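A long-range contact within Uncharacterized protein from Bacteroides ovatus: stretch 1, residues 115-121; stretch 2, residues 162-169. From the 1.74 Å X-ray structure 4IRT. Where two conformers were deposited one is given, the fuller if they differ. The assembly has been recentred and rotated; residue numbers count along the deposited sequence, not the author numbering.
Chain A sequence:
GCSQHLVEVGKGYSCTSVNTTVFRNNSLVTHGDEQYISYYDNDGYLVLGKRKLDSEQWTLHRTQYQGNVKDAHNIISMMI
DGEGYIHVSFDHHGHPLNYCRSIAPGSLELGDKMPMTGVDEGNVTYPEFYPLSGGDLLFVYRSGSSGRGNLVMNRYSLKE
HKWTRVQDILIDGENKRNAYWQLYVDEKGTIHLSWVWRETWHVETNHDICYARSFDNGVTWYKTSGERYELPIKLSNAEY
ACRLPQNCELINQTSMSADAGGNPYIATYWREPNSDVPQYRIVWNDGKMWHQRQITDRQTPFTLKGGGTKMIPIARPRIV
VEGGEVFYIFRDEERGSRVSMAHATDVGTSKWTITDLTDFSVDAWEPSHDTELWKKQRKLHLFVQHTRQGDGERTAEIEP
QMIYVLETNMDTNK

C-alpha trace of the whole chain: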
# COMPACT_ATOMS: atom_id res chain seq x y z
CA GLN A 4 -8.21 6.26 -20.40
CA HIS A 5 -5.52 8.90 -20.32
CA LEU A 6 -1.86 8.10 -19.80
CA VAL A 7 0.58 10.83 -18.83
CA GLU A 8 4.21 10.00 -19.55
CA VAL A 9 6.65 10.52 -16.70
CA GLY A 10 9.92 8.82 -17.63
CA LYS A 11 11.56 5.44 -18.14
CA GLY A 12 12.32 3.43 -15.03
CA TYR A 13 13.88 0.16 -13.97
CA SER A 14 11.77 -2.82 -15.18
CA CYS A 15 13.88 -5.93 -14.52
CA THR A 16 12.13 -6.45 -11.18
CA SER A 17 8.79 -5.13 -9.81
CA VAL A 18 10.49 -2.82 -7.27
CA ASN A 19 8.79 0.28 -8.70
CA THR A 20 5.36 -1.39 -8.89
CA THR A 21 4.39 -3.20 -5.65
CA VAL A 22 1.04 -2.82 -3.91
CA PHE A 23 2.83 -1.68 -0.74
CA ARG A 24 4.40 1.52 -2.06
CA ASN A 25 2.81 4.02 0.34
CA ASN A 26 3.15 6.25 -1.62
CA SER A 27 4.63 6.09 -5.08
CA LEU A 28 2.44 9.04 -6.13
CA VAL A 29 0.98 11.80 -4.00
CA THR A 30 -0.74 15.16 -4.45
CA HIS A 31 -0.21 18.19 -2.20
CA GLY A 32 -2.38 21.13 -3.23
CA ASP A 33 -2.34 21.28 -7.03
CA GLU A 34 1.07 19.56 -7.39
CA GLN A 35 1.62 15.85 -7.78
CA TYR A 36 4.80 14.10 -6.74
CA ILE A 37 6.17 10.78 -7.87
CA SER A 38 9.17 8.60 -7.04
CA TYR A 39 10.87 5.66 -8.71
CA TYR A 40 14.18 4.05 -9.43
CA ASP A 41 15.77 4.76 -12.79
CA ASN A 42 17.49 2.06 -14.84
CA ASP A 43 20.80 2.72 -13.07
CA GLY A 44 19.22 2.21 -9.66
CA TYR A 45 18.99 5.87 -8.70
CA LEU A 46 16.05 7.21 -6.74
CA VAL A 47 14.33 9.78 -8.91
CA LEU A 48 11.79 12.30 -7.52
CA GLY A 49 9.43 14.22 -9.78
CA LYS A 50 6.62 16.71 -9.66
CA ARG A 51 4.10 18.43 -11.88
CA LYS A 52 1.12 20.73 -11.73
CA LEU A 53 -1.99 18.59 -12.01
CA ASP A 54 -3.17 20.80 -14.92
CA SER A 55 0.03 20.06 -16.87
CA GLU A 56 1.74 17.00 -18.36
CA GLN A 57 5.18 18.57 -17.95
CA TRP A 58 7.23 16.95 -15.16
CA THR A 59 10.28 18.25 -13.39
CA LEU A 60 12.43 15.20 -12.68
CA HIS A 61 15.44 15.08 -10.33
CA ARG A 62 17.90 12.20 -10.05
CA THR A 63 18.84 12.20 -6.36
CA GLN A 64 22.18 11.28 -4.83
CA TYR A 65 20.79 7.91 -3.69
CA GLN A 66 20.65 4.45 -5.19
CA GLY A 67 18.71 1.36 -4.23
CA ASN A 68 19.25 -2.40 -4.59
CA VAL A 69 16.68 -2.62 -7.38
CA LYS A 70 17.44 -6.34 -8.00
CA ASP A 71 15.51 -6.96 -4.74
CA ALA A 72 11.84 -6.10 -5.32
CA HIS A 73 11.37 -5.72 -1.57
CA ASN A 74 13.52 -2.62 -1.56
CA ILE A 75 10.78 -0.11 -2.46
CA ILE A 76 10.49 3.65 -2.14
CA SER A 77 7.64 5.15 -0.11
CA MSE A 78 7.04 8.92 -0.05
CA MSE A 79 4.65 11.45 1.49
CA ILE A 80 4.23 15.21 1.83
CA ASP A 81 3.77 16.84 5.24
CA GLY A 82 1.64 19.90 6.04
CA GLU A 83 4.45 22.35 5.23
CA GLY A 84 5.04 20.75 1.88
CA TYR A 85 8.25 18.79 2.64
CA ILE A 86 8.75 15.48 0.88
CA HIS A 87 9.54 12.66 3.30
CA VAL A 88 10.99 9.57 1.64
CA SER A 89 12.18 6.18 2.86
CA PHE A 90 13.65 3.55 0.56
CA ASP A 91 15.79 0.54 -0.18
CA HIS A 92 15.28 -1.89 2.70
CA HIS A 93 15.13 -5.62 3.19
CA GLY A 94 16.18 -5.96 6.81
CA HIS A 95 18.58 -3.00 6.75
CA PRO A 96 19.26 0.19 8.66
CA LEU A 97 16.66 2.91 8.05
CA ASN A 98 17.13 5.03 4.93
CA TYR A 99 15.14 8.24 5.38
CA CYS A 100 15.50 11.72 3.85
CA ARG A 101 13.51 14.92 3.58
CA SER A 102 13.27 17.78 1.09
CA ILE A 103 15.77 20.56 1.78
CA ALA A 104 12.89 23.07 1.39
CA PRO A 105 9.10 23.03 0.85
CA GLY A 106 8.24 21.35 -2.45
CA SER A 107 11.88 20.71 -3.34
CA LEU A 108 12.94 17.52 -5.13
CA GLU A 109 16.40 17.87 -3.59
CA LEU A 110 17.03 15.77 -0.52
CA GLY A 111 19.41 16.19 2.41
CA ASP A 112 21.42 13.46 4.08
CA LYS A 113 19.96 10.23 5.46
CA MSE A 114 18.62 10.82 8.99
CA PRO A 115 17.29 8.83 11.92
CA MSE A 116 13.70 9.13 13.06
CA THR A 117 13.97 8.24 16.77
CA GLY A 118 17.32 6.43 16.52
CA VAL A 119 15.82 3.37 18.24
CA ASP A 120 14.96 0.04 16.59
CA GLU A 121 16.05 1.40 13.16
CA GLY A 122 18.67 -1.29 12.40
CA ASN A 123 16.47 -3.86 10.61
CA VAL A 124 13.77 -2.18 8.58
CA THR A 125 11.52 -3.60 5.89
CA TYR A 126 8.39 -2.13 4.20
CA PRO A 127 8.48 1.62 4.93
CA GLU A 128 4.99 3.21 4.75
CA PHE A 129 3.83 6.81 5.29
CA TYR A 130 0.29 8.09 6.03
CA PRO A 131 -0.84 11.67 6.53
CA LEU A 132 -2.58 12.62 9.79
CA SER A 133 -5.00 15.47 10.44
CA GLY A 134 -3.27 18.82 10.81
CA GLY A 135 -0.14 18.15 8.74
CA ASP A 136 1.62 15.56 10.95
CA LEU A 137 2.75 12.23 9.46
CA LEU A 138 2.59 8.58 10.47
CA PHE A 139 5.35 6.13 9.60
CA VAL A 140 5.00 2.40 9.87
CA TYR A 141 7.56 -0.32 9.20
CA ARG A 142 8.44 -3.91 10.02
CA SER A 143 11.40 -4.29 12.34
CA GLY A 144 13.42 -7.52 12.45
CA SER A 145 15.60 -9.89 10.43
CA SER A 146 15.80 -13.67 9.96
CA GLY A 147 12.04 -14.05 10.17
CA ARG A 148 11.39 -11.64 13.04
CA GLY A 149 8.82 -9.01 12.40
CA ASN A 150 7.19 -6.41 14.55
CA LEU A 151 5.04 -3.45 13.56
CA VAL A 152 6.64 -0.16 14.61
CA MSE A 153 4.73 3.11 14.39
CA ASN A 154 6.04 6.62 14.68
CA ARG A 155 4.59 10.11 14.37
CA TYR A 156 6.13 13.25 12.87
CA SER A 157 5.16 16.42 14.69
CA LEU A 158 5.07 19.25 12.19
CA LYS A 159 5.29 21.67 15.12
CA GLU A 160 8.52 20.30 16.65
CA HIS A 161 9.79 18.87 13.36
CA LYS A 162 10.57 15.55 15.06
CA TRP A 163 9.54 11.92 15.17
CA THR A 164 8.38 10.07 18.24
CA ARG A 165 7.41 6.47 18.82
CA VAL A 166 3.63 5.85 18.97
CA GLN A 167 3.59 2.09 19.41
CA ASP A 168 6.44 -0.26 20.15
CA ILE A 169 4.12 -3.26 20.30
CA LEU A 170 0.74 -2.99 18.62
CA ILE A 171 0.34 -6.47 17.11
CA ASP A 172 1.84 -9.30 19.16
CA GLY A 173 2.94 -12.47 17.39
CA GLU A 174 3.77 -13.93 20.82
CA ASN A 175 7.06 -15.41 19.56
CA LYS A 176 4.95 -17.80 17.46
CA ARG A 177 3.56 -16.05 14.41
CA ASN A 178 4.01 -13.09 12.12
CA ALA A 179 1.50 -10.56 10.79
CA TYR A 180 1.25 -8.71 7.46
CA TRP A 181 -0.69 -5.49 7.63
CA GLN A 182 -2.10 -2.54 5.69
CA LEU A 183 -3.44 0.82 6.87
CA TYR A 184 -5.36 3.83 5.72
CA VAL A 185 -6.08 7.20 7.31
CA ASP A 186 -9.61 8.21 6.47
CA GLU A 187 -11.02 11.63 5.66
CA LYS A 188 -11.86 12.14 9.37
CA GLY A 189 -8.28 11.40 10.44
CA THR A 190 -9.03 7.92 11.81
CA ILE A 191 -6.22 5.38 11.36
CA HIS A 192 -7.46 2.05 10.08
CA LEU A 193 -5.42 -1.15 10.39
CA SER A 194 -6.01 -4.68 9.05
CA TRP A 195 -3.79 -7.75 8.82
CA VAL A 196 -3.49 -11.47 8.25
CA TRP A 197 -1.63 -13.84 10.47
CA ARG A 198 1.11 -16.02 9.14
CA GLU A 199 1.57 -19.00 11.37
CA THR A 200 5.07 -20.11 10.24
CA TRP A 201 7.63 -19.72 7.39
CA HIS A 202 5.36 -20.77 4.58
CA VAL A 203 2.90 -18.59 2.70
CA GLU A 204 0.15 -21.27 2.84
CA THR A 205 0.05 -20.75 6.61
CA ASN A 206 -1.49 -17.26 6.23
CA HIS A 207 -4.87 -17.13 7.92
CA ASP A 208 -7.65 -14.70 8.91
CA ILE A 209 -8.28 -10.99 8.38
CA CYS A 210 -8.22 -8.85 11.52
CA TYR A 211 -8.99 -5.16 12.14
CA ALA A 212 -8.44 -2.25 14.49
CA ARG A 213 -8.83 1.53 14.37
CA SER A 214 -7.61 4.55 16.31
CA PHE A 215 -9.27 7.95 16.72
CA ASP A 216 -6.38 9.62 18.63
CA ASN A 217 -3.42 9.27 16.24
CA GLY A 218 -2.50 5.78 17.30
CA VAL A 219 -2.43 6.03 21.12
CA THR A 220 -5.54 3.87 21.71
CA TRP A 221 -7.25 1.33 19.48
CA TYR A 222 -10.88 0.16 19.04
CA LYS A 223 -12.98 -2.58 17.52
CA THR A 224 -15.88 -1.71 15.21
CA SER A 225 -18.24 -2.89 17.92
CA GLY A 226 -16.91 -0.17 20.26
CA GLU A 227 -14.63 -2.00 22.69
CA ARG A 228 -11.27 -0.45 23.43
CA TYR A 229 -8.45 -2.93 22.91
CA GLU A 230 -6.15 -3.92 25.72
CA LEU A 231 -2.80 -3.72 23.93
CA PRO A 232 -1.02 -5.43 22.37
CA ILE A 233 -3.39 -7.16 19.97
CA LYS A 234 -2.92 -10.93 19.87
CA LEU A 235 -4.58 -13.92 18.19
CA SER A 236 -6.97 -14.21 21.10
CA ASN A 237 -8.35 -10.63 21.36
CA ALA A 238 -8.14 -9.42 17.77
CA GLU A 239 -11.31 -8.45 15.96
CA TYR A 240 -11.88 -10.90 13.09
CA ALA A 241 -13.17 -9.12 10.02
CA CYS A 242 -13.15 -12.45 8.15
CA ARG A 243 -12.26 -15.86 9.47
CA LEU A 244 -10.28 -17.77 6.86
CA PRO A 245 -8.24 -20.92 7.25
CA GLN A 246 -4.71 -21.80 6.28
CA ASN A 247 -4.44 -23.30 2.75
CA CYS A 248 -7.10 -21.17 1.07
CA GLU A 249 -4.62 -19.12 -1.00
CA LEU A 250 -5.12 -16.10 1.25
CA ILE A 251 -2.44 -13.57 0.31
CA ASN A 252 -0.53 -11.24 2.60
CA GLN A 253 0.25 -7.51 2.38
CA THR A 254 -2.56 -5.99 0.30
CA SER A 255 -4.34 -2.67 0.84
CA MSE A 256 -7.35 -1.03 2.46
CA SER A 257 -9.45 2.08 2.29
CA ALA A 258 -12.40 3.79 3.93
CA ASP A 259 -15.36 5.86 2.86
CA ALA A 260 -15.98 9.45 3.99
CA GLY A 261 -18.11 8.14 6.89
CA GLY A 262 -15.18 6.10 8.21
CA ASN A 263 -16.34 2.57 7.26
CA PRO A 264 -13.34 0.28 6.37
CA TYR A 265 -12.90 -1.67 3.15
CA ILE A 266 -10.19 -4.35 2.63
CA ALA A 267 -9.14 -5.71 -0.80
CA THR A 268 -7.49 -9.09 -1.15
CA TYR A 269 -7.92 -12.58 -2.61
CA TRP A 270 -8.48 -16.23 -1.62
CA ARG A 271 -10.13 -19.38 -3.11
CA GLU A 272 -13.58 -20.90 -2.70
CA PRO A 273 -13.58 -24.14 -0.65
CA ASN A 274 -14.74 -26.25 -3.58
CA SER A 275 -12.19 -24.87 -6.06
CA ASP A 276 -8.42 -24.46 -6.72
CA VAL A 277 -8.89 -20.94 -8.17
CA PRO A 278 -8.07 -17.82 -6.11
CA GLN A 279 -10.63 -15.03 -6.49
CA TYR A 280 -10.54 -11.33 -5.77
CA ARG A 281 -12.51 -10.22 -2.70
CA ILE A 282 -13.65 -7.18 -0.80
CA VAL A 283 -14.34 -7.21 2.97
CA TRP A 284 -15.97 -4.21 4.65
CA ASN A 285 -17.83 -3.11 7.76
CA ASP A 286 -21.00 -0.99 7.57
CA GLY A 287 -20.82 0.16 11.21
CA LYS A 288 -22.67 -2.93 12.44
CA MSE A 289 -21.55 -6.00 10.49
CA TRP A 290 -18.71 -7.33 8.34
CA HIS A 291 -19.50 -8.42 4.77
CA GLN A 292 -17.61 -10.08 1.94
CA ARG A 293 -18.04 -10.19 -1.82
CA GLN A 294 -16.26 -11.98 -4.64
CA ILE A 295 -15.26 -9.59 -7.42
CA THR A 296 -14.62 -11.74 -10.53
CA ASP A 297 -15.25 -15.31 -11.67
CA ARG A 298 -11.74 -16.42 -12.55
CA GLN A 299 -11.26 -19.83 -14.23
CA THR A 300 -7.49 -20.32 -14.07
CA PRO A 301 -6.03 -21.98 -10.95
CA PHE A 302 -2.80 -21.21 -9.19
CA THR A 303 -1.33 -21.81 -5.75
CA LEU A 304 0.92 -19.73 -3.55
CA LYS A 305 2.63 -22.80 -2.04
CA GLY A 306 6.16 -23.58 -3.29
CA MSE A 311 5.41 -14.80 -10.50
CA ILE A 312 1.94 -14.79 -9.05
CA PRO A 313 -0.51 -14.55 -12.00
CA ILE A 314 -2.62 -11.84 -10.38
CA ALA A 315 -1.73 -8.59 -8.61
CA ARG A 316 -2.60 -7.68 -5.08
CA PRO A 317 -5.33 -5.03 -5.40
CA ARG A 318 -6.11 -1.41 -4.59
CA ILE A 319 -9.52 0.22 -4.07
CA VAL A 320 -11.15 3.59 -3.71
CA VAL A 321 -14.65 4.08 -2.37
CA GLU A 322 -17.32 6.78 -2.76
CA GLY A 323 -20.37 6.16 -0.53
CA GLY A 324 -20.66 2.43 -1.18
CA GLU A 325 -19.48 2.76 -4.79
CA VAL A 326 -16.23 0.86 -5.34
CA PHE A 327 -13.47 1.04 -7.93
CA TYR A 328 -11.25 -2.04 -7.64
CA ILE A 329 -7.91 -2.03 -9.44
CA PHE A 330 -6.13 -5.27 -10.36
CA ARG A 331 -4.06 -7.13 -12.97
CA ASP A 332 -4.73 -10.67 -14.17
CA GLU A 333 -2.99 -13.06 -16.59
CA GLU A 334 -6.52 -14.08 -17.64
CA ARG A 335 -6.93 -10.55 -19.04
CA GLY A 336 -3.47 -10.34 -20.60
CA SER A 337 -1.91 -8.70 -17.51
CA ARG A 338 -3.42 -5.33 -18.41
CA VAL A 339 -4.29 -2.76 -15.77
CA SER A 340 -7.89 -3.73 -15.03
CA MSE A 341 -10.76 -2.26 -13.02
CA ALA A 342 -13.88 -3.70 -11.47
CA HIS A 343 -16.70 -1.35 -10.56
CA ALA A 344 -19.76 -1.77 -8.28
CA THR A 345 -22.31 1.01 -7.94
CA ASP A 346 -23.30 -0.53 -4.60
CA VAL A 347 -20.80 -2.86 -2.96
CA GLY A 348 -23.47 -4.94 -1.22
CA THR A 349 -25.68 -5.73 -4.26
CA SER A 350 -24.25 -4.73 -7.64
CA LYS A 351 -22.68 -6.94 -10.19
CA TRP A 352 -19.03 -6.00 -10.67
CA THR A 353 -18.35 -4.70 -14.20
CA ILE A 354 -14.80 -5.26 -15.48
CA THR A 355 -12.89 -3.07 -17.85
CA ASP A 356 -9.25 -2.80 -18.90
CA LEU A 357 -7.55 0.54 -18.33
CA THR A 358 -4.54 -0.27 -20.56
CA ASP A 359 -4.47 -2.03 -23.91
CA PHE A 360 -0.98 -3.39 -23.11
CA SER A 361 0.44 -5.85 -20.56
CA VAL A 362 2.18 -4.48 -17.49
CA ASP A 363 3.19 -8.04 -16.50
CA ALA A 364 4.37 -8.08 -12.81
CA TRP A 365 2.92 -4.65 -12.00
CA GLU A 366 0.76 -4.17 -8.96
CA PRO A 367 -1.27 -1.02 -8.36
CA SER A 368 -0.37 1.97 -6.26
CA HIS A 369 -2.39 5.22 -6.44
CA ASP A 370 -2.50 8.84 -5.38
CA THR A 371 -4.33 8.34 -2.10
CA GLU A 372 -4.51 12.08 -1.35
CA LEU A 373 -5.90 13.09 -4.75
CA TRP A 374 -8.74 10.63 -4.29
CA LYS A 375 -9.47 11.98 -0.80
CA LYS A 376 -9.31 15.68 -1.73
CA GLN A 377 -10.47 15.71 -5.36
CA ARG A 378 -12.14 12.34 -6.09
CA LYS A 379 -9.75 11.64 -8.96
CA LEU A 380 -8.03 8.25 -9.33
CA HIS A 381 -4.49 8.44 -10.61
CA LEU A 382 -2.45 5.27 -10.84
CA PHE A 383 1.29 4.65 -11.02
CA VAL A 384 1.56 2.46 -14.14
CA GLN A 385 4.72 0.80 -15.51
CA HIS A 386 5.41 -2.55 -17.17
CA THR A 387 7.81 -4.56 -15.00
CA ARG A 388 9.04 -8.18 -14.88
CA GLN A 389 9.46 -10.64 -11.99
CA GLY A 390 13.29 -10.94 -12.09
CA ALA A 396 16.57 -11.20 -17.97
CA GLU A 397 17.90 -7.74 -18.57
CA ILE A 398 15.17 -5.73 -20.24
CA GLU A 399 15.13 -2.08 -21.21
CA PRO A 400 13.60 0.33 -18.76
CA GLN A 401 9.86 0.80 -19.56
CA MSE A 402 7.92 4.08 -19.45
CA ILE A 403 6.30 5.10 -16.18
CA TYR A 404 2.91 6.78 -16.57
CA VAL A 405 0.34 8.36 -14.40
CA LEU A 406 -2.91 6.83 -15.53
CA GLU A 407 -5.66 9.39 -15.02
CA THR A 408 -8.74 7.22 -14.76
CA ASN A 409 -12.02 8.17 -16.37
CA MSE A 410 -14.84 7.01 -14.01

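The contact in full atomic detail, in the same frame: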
# COMPACT_ATOMS: atom_id res chain seq x y z
N PRO A 115 18.11 9.67 11.08
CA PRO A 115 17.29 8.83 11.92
C PRO A 115 15.91 9.42 12.10
O PRO A 115 15.68 10.60 11.75
CB PRO A 115 18.04 8.80 13.25
CG PRO A 115 18.76 10.11 13.31
CD PRO A 115 19.06 10.48 11.87
N MSE A 116 14.98 8.62 12.62
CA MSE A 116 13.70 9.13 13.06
C MSE A 116 13.79 9.29 14.55
O MSE A 116 13.95 10.42 15.04
CB MSE A 116 12.56 8.21 12.60
CG MSE A 116 12.31 8.40 11.09
SE MSE A 116 10.96 7.07 10.55
CE MSE A 116 10.64 7.83 8.77
N THR A 117 13.73 8.19 15.30
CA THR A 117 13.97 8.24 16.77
C THR A 117 15.34 7.71 17.18
O THR A 117 15.78 7.87 18.34
CB THR A 117 12.89 7.45 17.51
OG1 THR A 117 13.11 6.04 17.34
CG2 THR A 117 11.54 7.82 16.98
N GLY A 118 16.03 7.06 16.25
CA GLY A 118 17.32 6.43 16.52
C GLY A 118 17.23 5.11 17.28
O GLY A 118 18.26 4.56 17.66
N VAL A 119 16.02 4.61 17.50
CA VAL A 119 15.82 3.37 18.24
C VAL A 119 15.09 2.36 17.37
O VAL A 119 14.08 2.69 16.74
CB VAL A 119 14.96 3.61 19.51
CG1 VAL A 119 14.82 2.33 20.33
CG2 VAL A 119 15.54 4.74 20.35
N ASP A 120 15.58 1.12 17.38
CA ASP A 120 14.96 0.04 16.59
C ASP A 120 14.92 0.39 15.09
O ASP A 120 13.95 0.10 14.43
CB ASP A 120 13.52 -0.27 17.04
CG ASP A 120 13.38 -0.44 18.54
OD1 ASP A 120 14.30 -0.98 19.18
OD2 ASP A 120 12.32 -0.03 19.07
N GLU A 121 15.97 1.02 14.57
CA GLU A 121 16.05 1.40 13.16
C GLU A 121 17.18 0.66 12.42
O GLU A 121 17.65 1.11 11.36
CB GLU A 121 16.22 2.92 13.06
CG GLU A 121 14.98 3.63 13.54
CD GLU A 121 15.08 5.14 13.67
OE1 GLU A 121 16.13 5.76 13.38
OE2 GLU A 121 14.06 5.72 14.08
N LYS A 162 9.91 16.77 14.59
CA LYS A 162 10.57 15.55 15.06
C LYS A 162 9.63 14.37 15.14
O LYS A 162 8.41 14.51 15.18
CB LYS A 162 11.28 15.77 16.40
CG LYS A 162 10.41 15.69 17.64
CD LYS A 162 11.20 16.08 18.89
CE LYS A 162 11.77 17.49 18.79
NZ LYS A 162 12.19 18.03 20.11
N TRP A 163 10.24 13.19 15.13
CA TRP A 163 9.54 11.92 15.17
C TRP A 163 9.56 11.40 16.57
O TRP A 163 10.58 11.51 17.25
CB TRP A 163 10.26 10.90 14.29
CG TRP A 163 10.12 11.16 12.84
CD1 TRP A 163 10.99 11.82 12.05
CD2 TRP A 163 9.04 10.74 12.00
NE1 TRP A 163 10.53 11.86 10.76
CE2 TRP A 163 9.33 11.20 10.70
CE3 TRP A 163 7.86 10.03 12.23
CZ2 TRP A 163 8.47 10.96 9.60
CZ3 TRP A 163 7.00 9.77 11.15
CH2 TRP A 163 7.31 10.26 9.85
N THR A 164 8.44 10.82 16.99
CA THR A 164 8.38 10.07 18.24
C THR A 164 7.67 8.75 18.05
O THR A 164 6.82 8.59 17.17
CB THR A 164 7.65 10.87 19.33
OG1 THR A 164 6.37 11.25 18.83
CG2 THR A 164 8.46 12.11 19.70
N ARG A 165 8.04 7.78 18.87
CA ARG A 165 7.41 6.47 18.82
C ARG A 165 5.96 6.57 19.30
O ARG A 165 5.69 7.17 20.33
CB ARG A 165 8.20 5.49 19.68
CG ARG A 165 7.67 4.07 19.62
CD ARG A 165 8.06 3.37 18.33
NE ARG A 165 9.38 2.75 18.49
CZ ARG A 165 10.49 3.07 17.82
NH1 ARG A 165 10.51 4.03 16.94
NH2 ARG A 165 11.60 2.41 18.07
N VAL A 166 5.04 5.95 18.56
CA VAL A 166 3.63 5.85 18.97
C VAL A 166 3.33 4.48 19.56
O VAL A 166 2.77 4.37 20.66
CB VAL A 166 2.68 6.14 17.80
CG1 VAL A 166 1.22 5.94 18.22
CG2 VAL A 166 2.91 7.56 17.29
N GLN A 167 3.69 3.43 18.84
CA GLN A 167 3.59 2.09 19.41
C GLN A 167 4.83 1.29 19.11
O GLN A 167 5.28 1.22 17.96
CB GLN A 167 2.36 1.33 18.90
CG GLN A 167 1.00 1.93 19.22
CD GLN A 167 0.65 1.97 20.70
OE1 GLN A 167 1.27 1.31 21.53
NE2 GLN A 167 -0.36 2.76 21.04
N ASP A 168 5.37 0.72 20.18
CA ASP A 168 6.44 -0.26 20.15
C ASP A 168 5.90 -1.65 19.91
O ASP A 168 6.53 -2.44 19.22
CB ASP A 168 7.16 -0.28 21.52
CG ASP A 168 8.07 0.90 21.70
OD1 ASP A 168 8.98 1.04 20.85
OD2 ASP A 168 7.90 1.68 22.67
N ILE A 169 4.80 -1.99 20.57
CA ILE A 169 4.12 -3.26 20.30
C ILE A 169 2.60 -3.10 20.18
O ILE A 169 1.88 -2.96 21.18
CB ILE A 169 4.46 -4.35 21.32
CG1 ILE A 169 5.97 -4.38 21.63
CG2 ILE A 169 4.01 -5.70 20.78
CD1 ILE A 169 6.40 -5.54 22.49
O HOH W 1 13.11 13.15 14.76
O HOH W 2 11.83 4.25 14.51

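Stretch 1 forms an irregular loop against stretch 2, which begins as a strand and turns a corner at Val166. The backbones lie nearest at Met116 and Trp163, whose CA atoms are 5.4 Å apart; no direct main-chain hydrogen bond joins them, but water 1 bridges the gap, donating to Met116 O (2.9 Å) and accepting from Trp163 N (2.9 Å).

Lys162 makes no contact. Trp163 points toward the loop and offers a ring face to the selenomethionine Met116. Met116 CG sits 3.8 Å from the centroid of the Trp163 five-membered ring, 9° off the normal, a CH-pi geometry; Met116 SE lies 4.4 Å from the centroid of the six-membered ring, 12° off the normal. The extended side chain (chi2 and chi3 both t) thus spans both rings. Thr164 points away, leaving only its backbone near Thr117 CG2.

Arg165 donates all the direct hydrogen bonds between the stretches. Its NH2 donates to Val119 O (2.8 Å, 168°) and to Asp120 OD2 (2.7 Å, 141°), the latter a salt bridge; both acceptors lie near the guanidinium plane. Arg165 NH1 bonds weakly to Thr117 OG1 (3.3 Å, 123°), while water 2 links it to Glu121 OE2.

Finally, Asp168 OD1 accepts from Arg165 NE (2.9 Å), a salt bridge within stretch 2, while Asp120 OD2 takes the neighbouring NH2; the two carboxylates thus sit side by side along one side of the guanidinium, with Asp120 OD2 and Asp168 OD1 3.9 Å apart; its positive charge offsets their repulsion.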